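Local coordinates for protein alpha-1,6-mannanase (PDB 4V1S) that probably hydrolyses internal alpha-1,6-mannosidic linkages in mannan chains, as a family 76 glycoside hydrolase from a gut symbiont, at residues Lys200-Ser205 and Ser264-Phe269; Val207-Cys212 and Arg272-Met277; Gly83-Leu88 and Asn145-Ile150. All coordinates share one frame; numbering follows the deposited sequence.

Contact 1 (Lys200-Ser205 and Ser264-Phe269). With GOL (glycerol), chain C.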
loop_
_atom_site.group_PDB
_atom_site.type_symbol
_atom_site.label_atom_id
_atom_site.label_comp_id
_atom_site.label_asym_id
_atom_site.label_seq_id
_atom_site.Cartn_x
_atom_site.Cartn_y
_atom_site.Cartn_z
ATOM N N LYS A 200 13.436 -8.971 10.841
ATOM C CA LYS A 200 13.381 -7.693 10.135
ATOM C C LYS A 200 12.983 -7.958 8.692
ATOM O O LYS A 200 13.417 -8.923 8.082
ATOM C CB LYS A 200 14.717 -6.929 10.237
ATOM C CG LYS A 200 15.033 -6.543 11.670
ATOM C CD LYS A 200 16.205 -5.600 11.754
ATOM C CE LYS A 200 16.315 -4.969 13.142
ATOM N NZ LYS A 200 17.298 -3.844 13.148
ATOM N N ASN A 201 12.132 -7.091 8.164
ATOM C CA ASN A 201 11.286 -7.425 7.007
ATOM C C ASN A 201 11.382 -6.377 5.894
ATOM O O ASN A 201 11.421 -5.168 6.143
ATOM C CB ASN A 201 9.810 -7.575 7.463
ATOM C CG ASN A 201 9.632 -8.706 8.447
ATOM O OD1 ASN A 201 8.958 -9.715 8.160
ATOM N ND2 ASN A 201 10.266 -8.572 9.595
ATOM N N THR A 202 11.457 -6.870 4.665
ATOM C CA THR A 202 11.521 -6.019 3.520
ATOM C C THR A 202 10.363 -5.030 3.502
ATOM O O THR A 202 10.584 -3.865 3.215
ATOM C CB THR A 202 11.518 -6.849 2.230
ATOM O OG1 THR A 202 12.634 -7.739 2.260
ATOM C CG2 THR A 202 11.597 -5.936 1.021
ATOM N N ILE A 203 9.162 -5.479 3.832
ATOM C CA ILE A 203 8.012 -4.579 3.728
ATOM C C ILE A 203 8.192 -3.393 4.673
ATOM O O ILE A 203 7.845 -2.267 4.315
ATOM C CB ILE A 203 6.648 -5.271 3.917
ATOM C CG1 ILE A 203 5.497 -4.293 3.607
ATOM C CG2 ILE A 203 6.505 -5.885 5.303
ATOM C CD1 ILE A 203 5.497 -3.765 2.180
ATOM N N CYS A 204 8.741 -3.638 5.863
ATOM C CA CYS A 204 9.024 -2.551 6.781
ATOM C C CYS A 204 10.048 -1.559 6.219
ATOM O O CYS A 204 9.815 -0.363 6.303
ATOM C CB CYS A 204 9.486 -3.097 8.124
ATOM S SG CYS A 204 8.283 -4.187 8.881
ATOM N N SER A 205 11.149 -2.052 5.630
ATOM C CA SER A 205 12.059 -1.175 4.903
ATOM C C SER A 205 11.320 -0.347 3.864
ATOM O O SER A 205 11.463 0.872 3.799
ATOM C CB SER A 205 13.140 -1.965 4.170
ATOM O OG SER A 205 14.098 -2.519 5.066
ATOM N N SER A 264 5.090 -9.942 -4.435
ATOM C CA SER A 264 5.016 -8.794 -5.331
ATOM C C SER A 264 5.166 -7.435 -4.647
ATOM O O SER A 264 5.863 -6.574 -5.182
ATOM C CB SER A 264 3.724 -8.836 -6.172
ATOM O OG SER A 264 2.578 -8.863 -5.342
ATOM N N TYR A 265 4.523 -7.233 -3.495
ATOM C CA TYR A 265 4.535 -5.945 -2.857
ATOM C C TYR A 265 5.888 -5.547 -2.261
ATOM O O TYR A 265 6.171 -4.381 -2.092
ATOM C CB TYR A 265 3.427 -5.823 -1.821
ATOM C CG TYR A 265 3.644 -6.449 -0.450
ATOM C CD1 TYR A 265 4.313 -7.690 -0.277
ATOM C CD2 TYR A 265 3.138 -5.829 0.682
ATOM C CE1 TYR A 265 4.483 -8.257 0.971
ATOM C CE2 TYR A 265 3.307 -6.374 1.934
ATOM C CZ TYR A 265 3.973 -7.590 2.090
ATOM O OH TYR A 265 4.135 -8.111 3.341
ATOM N N ASN A 266 6.737 -6.521 -1.985
ATOM C CA ASN A 266 8.098 -6.203 -1.522
ATOM C C ASN A 266 8.931 -5.624 -2.673
ATOM O O ASN A 266 9.664 -4.664 -2.488
ATOM C CB ASN A 266 8.750 -7.418 -0.888
ATOM C CG ASN A 266 8.311 -7.600 0.532
ATOM O OD1 ASN A 266 8.002 -6.614 1.224
ATOM N ND2 ASN A 266 8.234 -8.831 0.970
ATOM N N ALA A 267 8.751 -6.164 -3.877
ATOM C CA ALA A 267 9.296 -5.508 -5.089
ATOM C C ALA A 267 8.638 -4.140 -5.343
ATOM O O ALA A 267 9.330 -3.136 -5.535
ATOM C CB ALA A 267 9.164 -6.407 -6.306
ATOM N N GLY A 268 7.307 -4.103 -5.311
ATOM C CA GLY A 268 6.587 -2.904 -5.715
ATOM C C GLY A 268 6.864 -1.701 -4.828
ATOM O O GLY A 268 7.119 -0.620 -5.312
ATOM N N PHE A 269 6.806 -1.873 -3.514
ATOM C CA PHE A 269 7.073 -0.747 -2.650
ATOM C C PHE A 269 8.549 -0.297 -2.728
ATOM O O PHE A 269 8.809 0.881 -2.573
ATOM C CB PHE A 269 6.695 -1.008 -1.198
ATOM C CG PHE A 269 5.216 -0.822 -0.898
ATOM C CD1 PHE A 269 4.678 0.459 -0.804
ATOM C CD2 PHE A 269 4.405 -1.904 -0.590
ATOM C CE1 PHE A 269 3.356 0.649 -0.486
ATOM C CE2 PHE A 269 3.079 -1.710 -0.251
ATOM C CZ PHE A 269 2.571 -0.436 -0.196
HETATM C C1 GOL C . 5.348 -10.657 7.347
HETATM O O1 GOL C . 3.954 -10.981 7.290
HETATM C C2 GOL C . 5.793 -10.005 6.038
HETATM O O2 GOL C . 7.223 -10.009 5.980
HETATM C C3 GOL C . 5.191 -10.763 4.852
HETATM O O3 GOL C . 5.581 -10.180 3.598
HETATM O O HOH W 1 8.504 -8.352 4.121
#
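Ile203 meets three residues of 264-269, and its side chain can be followed outward atom by atom. CB comes first, 3.3 Å from Asn266 OD1. There the chain divides: CG2 turns to Tyr265 OH, whereas CG1, set anti to the backbone N (chi1 -172°), lies beside Tyr265 CE2. At the tip CD1 is shared by two rings, 3.4 Å from Tyr265 CE2 and 3.5 Å from Phe269 CD2, and approaches both obliquely. The Ile203 and Tyr265 side chains cross at about a right angle, and CG1 and CD1 both lie against the same ring carbon, CE2.

The carboxamide of Asn266 lies beside the start of helix 202-219. Its OD1 stands above the rim of one Tyr265 face and only 3.1 Å from Ile203 N, yet the angle is too poor for a hydrogen bond. Instead, Ile203 N donates to water 1 at 3.0 Å, and Asn266 ND2 donates to the same water at 3.2 Å, so the first-turn amide and the carboxamide are joined through solvent. Thr202 packs CB and CG2 against Asn266 CG, while its OG1 bonds to Trp248 O.

A glycerol, probably from the crystallisation liquor, lies here. Its O2 lies 2.8 Å from Asn201 OD1, within hydrogen-bonding distance, though its one proton has another acceptor in reach; its O3 pairs with Tyr265 OH in the plane of the ring, and Asp249 is a further partner. A polyol bound near the N-terminal ends of inner helices is consistent with the sugar-binding cleft of an (alpha/alpha)6 six-hairpin barrel, the fold of family 76.

Contact 2 (Val207-Cys212 and Arg272-Met277)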
loop_
_atom_site.group_PDB
_atom_site.type_symbol
_atom_site.label_atom_id
_atom_site.label_comp_id
_atom_site.label_asym_id
_atom_site.label_seq_id
_atom_site.Cartn_x
_atom_site.Cartn_y
_atom_site.Cartn_z
ATOM N N VAL A 207 7.988 0.349 2.963
ATOM C CA VAL A 207 6.991 1.369 3.253
ATOM C C VAL A 207 7.606 2.535 4.053
ATOM O O VAL A 207 7.170 3.687 3.951
ATOM C CB VAL A 207 5.738 0.840 3.986
ATOM C CG1 VAL A 207 5.011 -0.161 3.115
ATOM C CG2 VAL A 207 6.032 0.273 5.371
ATOM N N THR A 208 8.618 2.242 4.878
ATOM C CA THR A 208 9.280 3.307 5.602
ATOM C C THR A 208 10.086 4.201 4.627
ATOM O O THR A 208 10.041 5.426 4.731
ATOM C CB THR A 208 10.130 2.739 6.741
ATOM O OG1 THR A 208 9.322 2.016 7.639
ATOM C CG2 THR A 208 10.841 3.805 7.521
ATOM N N MET A 209 10.792 3.589 3.670
ATOM C CA MET A 209 11.470 4.342 2.659
ATOM C C MET A 209 10.536 5.236 1.855
ATOM O O MET A 209 10.826 6.415 1.646
ATOM C CB MET A 209 12.229 3.425 1.691
ATOM C CG MET A 209 13.481 2.789 2.307
ATOM S SD MET A 209 14.118 1.356 1.400
ATOM C CE MET A 209 14.121 1.997 -0.270
ATOM N N LEU A 210 9.411 4.691 1.416
ATOM C CA LEU A 210 8.497 5.470 0.610
ATOM C C LEU A 210 7.921 6.625 1.438
ATOM O O LEU A 210 7.826 7.747 0.954
ATOM C CB LEU A 210 7.395 4.592 0.009
ATOM C CG LEU A 210 6.459 5.353 -0.930
ATOM C CD1 LEU A 210 7.209 5.988 -2.099
ATOM C CD2 LEU A 210 5.388 4.432 -1.472
ATOM N N SER A 211 7.560 6.349 2.685
ATOM C CA SER A 211 7.049 7.378 3.590
ATOM C C SER A 211 8.082 8.485 3.791
ATOM O O SER A 211 7.758 9.684 3.745
ATOM C CB SER A 211 6.682 6.777 4.945
ATOM O OG SER A 211 5.608 5.856 4.866
ATOM N N CYS A 212 9.330 8.077 4.038
ATOM C CA CYS A 212 10.438 9.024 4.178
ATOM C C CYS A 212 10.567 9.913 2.943
ATOM O O CYS A 212 10.717 11.125 3.062
ATOM C CB CYS A 212 11.769 8.297 4.419
ATOM S SG CYS A 212 12.047 7.716 6.097
ATOM N N ARG A 272 8.615 1.864 -5.990
ATOM C CA ARG A 272 8.065 3.193 -5.783
ATOM C C ARG A 272 9.069 4.073 -5.017
ATOM O O ARG A 272 9.251 5.265 -5.315
ATOM C CB ARG A 272 6.738 3.112 -5.039
ATOM C CG ARG A 272 5.670 2.337 -5.773
ATOM C CD ARG A 272 4.290 2.626 -5.207
ATOM N NE ARG A 272 3.916 3.967 -5.632
ATOM C CZ ARG A 272 3.014 4.752 -5.071
ATOM N NH1 ARG A 272 2.313 4.361 -4.010
ATOM N NH2 ARG A 272 2.807 5.959 -5.601
ATOM N N SER A 273 9.717 3.481 -4.015
ATOM C CA SER A 273 10.726 4.195 -3.224
ATOM C C SER A 273 11.892 4.631 -4.091
ATOM O O SER A 273 12.308 5.795 -4.040
ATOM C CB SER A 273 11.207 3.324 -2.065
ATOM O OG SER A 273 10.160 3.059 -1.144
ATOM N N TRP A 274 12.424 3.697 -4.872
ATOM C CA TRP A 274 13.561 3.998 -5.715
ATOM C C TRP A 274 13.270 5.090 -6.724
ATOM O O TRP A 274 14.151 5.924 -7.013
ATOM C CB TRP A 274 14.066 2.752 -6.424
ATOM C CG TRP A 274 14.711 1.724 -5.538
ATOM C CD1 TRP A 274 15.519 1.940 -4.459
ATOM C CD2 TRP A 274 14.620 0.291 -5.694
ATOM N NE1 TRP A 274 15.931 0.738 -3.938
ATOM C CE2 TRP A 274 15.397 -0.289 -4.671
ATOM C CE3 TRP A 274 13.950 -0.550 -6.590
ATOM C CZ2 TRP A 274 15.542 -1.678 -4.529
ATOM C CZ3 TRP A 274 14.077 -1.912 -6.441
ATOM C CH2 TRP A 274 14.866 -2.474 -5.416
ATOM N N LEU A 275 12.050 5.129 -7.260
ATOM C CA LEU A 275 11.699 6.192 -8.209
ATOM C C LEU A 275 11.736 7.544 -7.526
ATOM O O LEU A 275 12.180 8.524 -8.130
ATOM C CB LEU A 275 10.347 5.913 -8.891
ATOM C CG LEU A 275 10.359 4.692 -9.833
ATOM C CD1 LEU A 275 8.956 4.431 -10.314
ATOM C CD2 LEU A 275 11.304 4.881 -11.018
ATOM N N LYS A 276 11.275 7.635 -6.279
ATOM C CA LYS A 276 11.365 8.909 -5.550
ATOM C C LYS A 276 12.807 9.260 -5.214
ATOM O O LYS A 276 13.187 10.431 -5.259
ATOM C CB LYS A 276 10.506 8.925 -4.290
ATOM C CG LYS A 276 9.027 8.788 -4.606
ATOM C CD LYS A 276 8.129 9.264 -3.484
ATOM C CE LYS A 276 7.950 10.781 -3.519
ATOM N NZ LYS A 276 7.127 11.189 -4.699
ATOM N N MET A 277 13.612 8.247 -4.890
ATOM C CA MET A 277 15.023 8.491 -4.577
ATOM C C MET A 277 15.757 8.978 -5.807
ATOM O O MET A 277 16.613 9.854 -5.706
ATOM C CB MET A 277 15.680 7.250 -3.996
ATOM C CG MET A 277 15.056 6.860 -2.657
ATOM S SD MET A 277 15.590 5.308 -1.971
ATOM C CE MET A 277 17.158 5.842 -1.252
#
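Leu210 and Ser273 mark the closest backbone approach, their CA atoms 4.6 Å apart, where the short helical segments pass with axes 8.7 Å from each other at 32°.

Apolar packing is carried by Leu210 and Met209. Leu210, with CG anti to the backbone N (chi1 -176°), sends CD2 over one face of the Arg272 guanidinium, 4.0 Å from NH1. Its other branch, CD1, lies 3.7 Å from Lys276 CD in one of the two conformers of that lysine. Met209 bends at chi3 so that CE reaches Ser273 CB at 3.7 Å, and the same methyl touches Met277 SD at 4.0 Å, the two methionines crossing at about a right angle. An alanine in place of Leu210 lacks both methyls, which would probably open a gap between the helices and let the Arg272 guanidinium turn more freely.

The polar ends find their partners mainly outside the pair. Ser273 OG sits 3.1 Å from Leu210 N at too poor an angle to bond, and pairs with Phe269 O one turn back. Arg272 NE forms a salt bridge with Asp325, and Lys276 NZ, in the conformer described, one with Glu217.

Around this pair, helix 222-239 touches Met209, helix 284-301 packs on Trp274 and Met277, and helix 142-159 meets Leu210 through Ile150.

Contact 3 (Gly83-Leu88 and Asn145-Ile150)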
loop_
_atom_site.group_PDB
_atom_site.type_symbol
_atom_site.label_atom_id
_atom_site.label_comp_id
_atom_site.label_asym_id
_atom_site.label_seq_id
_atom_site.Cartn_x
_atom_site.Cartn_y
_atom_site.Cartn_z
ATOM N N GLY A 83 -7.229 -3.235 5.891
ATOM C CA GLY A 83 -8.283 -3.011 4.898
ATOM C C GLY A 83 -8.752 -1.578 4.856
ATOM O O GLY A 83 -9.145 -1.087 3.818
ATOM N N ASN A 84 -8.697 -0.904 6.014
ATOM C CA ASN A 84 -9.031 0.494 6.090
ATOM C C ASN A 84 -8.028 1.388 5.406
ATOM O O ASN A 84 -8.372 2.491 4.967
ATOM C CB ASN A 84 -9.136 0.945 7.564
ATOM C CG ASN A 84 -10.228 0.208 8.304
ATOM O OD1 ASN A 84 -11.401 0.562 8.224
ATOM N ND2 ASN A 84 -9.861 -0.868 8.946
ATOM N N ILE A 85 -6.780 0.930 5.307
ATOM C CA ILE A 85 -5.741 1.713 4.601
ATOM C C ILE A 85 -6.074 1.814 3.125
ATOM O O ILE A 85 -5.894 2.868 2.491
ATOM C CB ILE A 85 -4.339 1.108 4.846
ATOM C CG1 ILE A 85 -4.025 1.096 6.368
ATOM C CG2 ILE A 85 -3.267 1.848 4.075
ATOM C CD1 ILE A 85 -2.723 0.393 6.711
ATOM N N PHE A 86 -6.608 0.736 2.529
ATOM C CA PHE A 86 -7.036 0.857 1.148
ATOM C C PHE A 86 -8.208 1.822 0.969
ATOM O O PHE A 86 -8.259 2.500 -0.030
ATOM C CB PHE A 86 -7.382 -0.482 0.542
ATOM C CG PHE A 86 -6.191 -1.393 0.380
ATOM C CD1 PHE A 86 -5.232 -1.134 -0.579
ATOM C CD2 PHE A 86 -6.091 -2.603 1.101
ATOM C CE1 PHE A 86 -4.159 -1.985 -0.786
ATOM C CE2 PHE A 86 -4.999 -3.468 0.910
ATOM C CZ PHE A 86 -4.047 -3.150 -0.036
ATOM N N LEU A 87 -9.103 1.905 1.949
ATOM C CA LEU A 87 -10.146 2.898 1.866
ATOM C C LEU A 87 -9.530 4.296 1.958
ATOM O O LEU A 87 -9.854 5.165 1.181
ATOM C CB LEU A 87 -11.198 2.686 2.978
ATOM C CG LEU A 87 -12.085 1.475 2.853
ATOM C CD1 LEU A 87 -12.959 1.338 4.076
ATOM C CD2 LEU A 87 -12.935 1.589 1.593
ATOM N N LEU A 88 -8.593 4.497 2.885
ATOM C CA LEU A 88 -7.899 5.784 2.976
ATOM C C LEU A 88 -7.285 6.168 1.617
ATOM O O LEU A 88 -7.413 7.301 1.153
ATOM C CB LEU A 88 -6.800 5.678 4.034
ATOM C CG LEU A 88 -5.900 6.879 4.259
ATOM C CD1 LEU A 88 -6.712 8.050 4.782
ATOM C CD2 LEU A 88 -4.760 6.531 5.219
ATOM N N ASN A 145 2.202 1.010 10.181
ATOM C CA ASN A 145 2.418 2.442 10.344
ATOM C C ASN A 145 2.949 3.119 9.086
ATOM O O ASN A 145 2.570 4.254 8.794
ATOM C CB ASN A 145 3.260 2.763 11.605
ATOM C CG ASN A 145 2.375 2.793 12.841
ATOM O OD1 ASN A 145 1.904 3.842 13.243
ATOM N ND2 ASN A 145 2.057 1.619 13.373
ATOM N N GLY A 146 3.813 2.425 8.347
ATOM C CA GLY A 146 4.336 2.923 7.076
ATOM C C GLY A 146 3.320 2.955 5.961
ATOM O O GLY A 146 3.196 3.946 5.248
ATOM N N TRP A 147 2.534 1.886 5.837
ATOM C CA TRP A 147 1.435 1.903 4.899
ATOM C C TRP A 147 0.516 3.070 5.133
ATOM O O TRP A 147 0.038 3.718 4.198
ATOM C CB TRP A 147 0.590 0.630 5.055
ATOM C CG TRP A 147 1.038 -0.707 4.472
ATOM C CD1 TRP A 147 1.938 -1.613 5.000
ATOM C CD2 TRP A 147 0.474 -1.341 3.323
ATOM N NE1 TRP A 147 1.975 -2.751 4.228
ATOM C CE2 TRP A 147 1.078 -2.623 3.204
ATOM C CE3 TRP A 147 -0.496 -0.960 2.384
ATOM C CZ2 TRP A 147 0.729 -3.531 2.185
ATOM C CZ3 TRP A 147 -0.818 -1.852 1.362
ATOM C CH2 TRP A 147 -0.214 -3.127 1.283
ATOM N N THR A 148 0.254 3.340 6.420
ATOM C CA THR A 148 -0.682 4.403 6.800
ATOM C C THR A 148 -0.061 5.778 6.537
ATOM O O THR A 148 -0.711 6.649 5.954
ATOM C CB THR A 148 -1.104 4.275 8.272
ATOM O OG1 THR A 148 -1.707 2.986 8.470
ATOM C CG2 THR A 148 -2.062 5.347 8.671
ATOM N N ALA A 149 1.225 5.939 6.899
ATOM C CA ALA A 149 1.937 7.183 6.651
ATOM C C ALA A 149 1.896 7.594 5.177
ATOM O O ALA A 149 1.706 8.754 4.871
ATOM C CB ALA A 149 3.378 7.082 7.147
ATOM N N ILE A 150 2.063 6.640 4.279
ATOM C CA ILE A 150 1.978 6.888 2.836
ATOM C C ILE A 150 0.633 7.517 2.522
ATOM O O ILE A 150 0.579 8.558 1.878
ATOM C CB ILE A 150 2.177 5.571 2.065
ATOM C CG1 ILE A 150 3.646 5.118 2.125
ATOM C CG2 ILE A 150 1.793 5.732 0.608
ATOM C CD1 ILE A 150 3.791 3.617 1.878
#
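The backbones carrying Ile85 and Thr148 run nearly parallel, the segment axes 9.8 Å apart at 13° with the CA atoms of these two residues 6.1 Å from each other. At that spacing side chains must bridge the helices, and Ile85 does so with an extended arm: chi2 of 174° throws CD1 away from its own backbone. CD1 arrives 3.3 Å from Thr148 OG1 and 3.7 Å from Trp147 CB, the Ile85 side chain crossing those of Trp147 and Thr148 at about a right angle. Its other branch, CG2, approaches Trp147 O at 3.8 Å. The oxygens beside the isoleucine have polar partners beyond the two segments, since Thr148 OG1 bonds to Glu144 O and Trp147 O to Tyr89 OH.

Near-parallel neighbours of this kind are the inner helices of the (alpha/alpha)6 barrel: 81-97 and 142-159 follow each other around the ring, and helix 99-114 returns between them on the outside, touching Ile85 and Leu88.

The aromatic part is an offset edge-to-face pair. The six-membered ring of Trp147 turns its edge toward the face of Phe86, with centroids 5.7 Å apart and planes at 80°. The nearest atoms are Phe86 CZ and Trp147 CZ3, at 3.8 Å. Further edge-to-face pairs join Trp147 to Trp82 and Phe269, and Phe86 to Phe317, while Trp147 NE1 hydrogen-bonds a glycerol, probably from the crystallisation liquor. At the other end of the contact, Leu88 closes in with one methyl, CD2, lying 4.1 Å from Thr148 O.

Overall arrangement
Along the chain, contact 3 comes first: 83-88 meets 145-150 and closes a loop holding helix 99-114 and the hairpin of strands 117-121 and 124-127. It is complete before contact 1 opens at 200-205. Contacts 1 and 2 then cross, their segments alternating, because both join helices 202-219 and 264-281, which run in roughly the same direction, with helix 222-239 and several short strands looped out between. Phe269 of contact 1 packs on Val207 and Leu210 of contact 2. Helix 142-159 links the series: Trp147 touches Tyr265 and Ile203, and Ser211 lies against Ala149. Together the contacts tie four inner helices of the barrel.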